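Local coordinates for protein probable polyketide synthase 1 (Dictyostelium discoideum, PDB 2H84) that makes acylpyrones in vitro through its C-terminal type III polyketide synthase domain, the homodimeric, thiolase-fold part of a hybrid with type I synthase domains, at residues 177-182 with 213-218. Residues are numbered along the deposited sequence; the frame is centred on the assembly and turned at random.
Sequences NRILVV and YIIGCN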
# COMPACT_ATOMS: atom_id res chain seq x y z
N ASN A 177 11.48 -18.10 3.03
CA ASN A 177 10.79 -17.12 2.21
C ASN A 177 11.29 -16.92 0.79
O ASN A 177 12.49 -16.90 0.52
CB ASN A 177 10.77 -15.77 2.91
CG ASN A 177 10.03 -15.81 4.24
OD1 ASN A 177 9.46 -16.84 4.60
ND2 ASN A 177 10.05 -14.69 4.97
N ARG A 178 10.33 -16.75 -0.12
CA ARG A 178 10.56 -16.50 -1.53
C ARG A 178 9.46 -15.55 -1.93
O ARG A 178 8.35 -15.97 -2.29
CB ARG A 178 10.45 -17.79 -2.36
CG ARG A 178 11.67 -18.69 -2.27
CD ARG A 178 12.93 -17.97 -2.69
NE ARG A 178 13.87 -17.93 -1.58
CZ ARG A 178 15.09 -18.45 -1.62
NH1 ARG A 178 15.52 -19.05 -2.73
NH2 ARG A 178 15.87 -18.40 -0.55
N ILE A 179 9.77 -14.26 -1.86
CA ILE A 179 8.83 -13.18 -2.17
C ILE A 179 8.74 -12.81 -3.64
O ILE A 179 9.75 -12.50 -4.28
CB ILE A 179 9.22 -11.91 -1.40
CG1 ILE A 179 9.47 -12.23 0.07
CG2 ILE A 179 8.12 -10.87 -1.53
CD1 ILE A 179 10.92 -12.48 0.38
N LEU A 180 7.52 -12.85 -4.18
CA LEU A 180 7.25 -12.47 -5.56
C LEU A 180 6.71 -11.04 -5.55
O LEU A 180 5.76 -10.74 -4.85
CB LEU A 180 6.21 -13.40 -6.17
CG LEU A 180 5.59 -12.89 -7.47
CD1 LEU A 180 6.61 -12.96 -8.59
CD2 LEU A 180 4.37 -13.74 -7.80
N VAL A 181 7.31 -10.16 -6.34
CA VAL A 181 6.87 -8.77 -6.36
C VAL A 181 6.49 -8.30 -7.76
O VAL A 181 7.20 -8.56 -8.73
CB VAL A 181 7.98 -7.83 -5.82
CG1 VAL A 181 7.48 -6.42 -5.72
CG2 VAL A 181 8.47 -8.31 -4.47
N VAL A 182 5.36 -7.60 -7.87
CA VAL A 182 4.88 -7.08 -9.15
C VAL A 182 4.57 -5.60 -9.04
O VAL A 182 3.73 -5.18 -8.24
CB VAL A 182 3.55 -7.73 -9.62
CG1 VAL A 182 3.58 -7.95 -11.13
CG2 VAL A 182 3.28 -9.00 -8.85
N TYR A 213 9.59 -9.67 -9.96
CA TYR A 213 10.83 -10.33 -9.63
C TYR A 213 10.69 -11.23 -8.39
O TYR A 213 9.82 -11.00 -7.55
CB TYR A 213 11.95 -9.29 -9.44
CG TYR A 213 11.71 -8.31 -8.32
CD1 TYR A 213 12.12 -8.59 -7.02
CD2 TYR A 213 11.04 -7.10 -8.55
CE1 TYR A 213 11.87 -7.70 -5.97
CE2 TYR A 213 10.78 -6.21 -7.51
CZ TYR A 213 11.20 -6.52 -6.22
OH TYR A 213 10.94 -5.65 -5.19
N ILE A 214 11.50 -12.28 -8.32
CA ILE A 214 11.50 -13.18 -7.17
C ILE A 214 12.72 -12.82 -6.33
O ILE A 214 13.79 -12.53 -6.86
CB ILE A 214 11.64 -14.64 -7.61
CG1 ILE A 214 10.62 -14.97 -8.69
CG2 ILE A 214 11.49 -15.54 -6.40
CD1 ILE A 214 9.18 -14.92 -8.24
N ILE A 215 12.57 -12.83 -5.01
CA ILE A 215 13.68 -12.47 -4.14
C ILE A 215 13.72 -13.34 -2.88
O ILE A 215 12.68 -13.70 -2.35
CB ILE A 215 13.56 -10.99 -3.74
CG1 ILE A 215 14.69 -10.60 -2.79
CG2 ILE A 215 12.22 -10.73 -3.08
CD1 ILE A 215 14.64 -9.15 -2.40
N GLY A 216 14.92 -13.67 -2.41
CA GLY A 216 15.04 -14.50 -1.23
C GLY A 216 16.46 -14.60 -0.70
O GLY A 216 17.39 -14.10 -1.32
N CYS A 217 16.62 -15.25 0.45
CA CYS A 217 17.95 -15.40 1.05
C CYS A 217 18.46 -16.81 0.89
O CYS A 217 17.69 -17.75 0.73
CB CYS A 217 17.92 -15.04 2.53
SG CYS A 217 17.69 -13.30 2.86
N ASN A 218 19.78 -16.96 0.96
CA ASN A 218 20.38 -18.28 0.82
C ASN A 218 19.90 -18.93 -0.45
O ASN A 218 18.96 -19.73 -0.44
CB ASN A 218 20.00 -19.17 2.02
CG ASN A 218 20.37 -18.55 3.35
OD1 ASN A 218 21.54 -18.25 3.61
ND2 ASN A 218 19.37 -18.34 4.20
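Val181 and Tyr213 pair across two antiparallel strands of the thiolase-fold core sheet; the N-to-C directions of the two short segments differ by 153°. Val181 N gives its hydrogen to Tyr213 O (2.9 Å, 163°), while Ile179 and Ile215 exchange two backbone hydrogen bonds, Ile215 N reaching Ile179 O at 2.9 Å. On the face covered by helix 159-171, the branched bump of Val181 fits against the flat of the Tyr213 ring: Val181 CB lies 3.8 Å from the Tyr213 ring centroid, over its face, in a CH-pi contact displaced toward the rim near CZ and CE2. Both valine methyls continue to the tyrosine OH, which is hydrogen-bonded with Ser163 OG of that helix. Beside them Ile179 and Ile215 point the same way, Ile179 CB meeting Ile215 CG2 at 3.6 Å. On the other face, facing helix 84-110, Leu180 and Ile214 cross obliquely. Leu180 CG stands anti to its backbone N (chi1 165°), and from it CD1 packs against Ile214 CD1. Farther along, Gly216 has no side chain, and the Arg178 guanidinium lies with one face over its CA, NE where a CB would sit; NH1 forms a salt bridge with Glu223, and Arg178 NE lies 3.6 Å from Gly216 CA while hydrogen-bonding to Asn177 O at 2.7 Å.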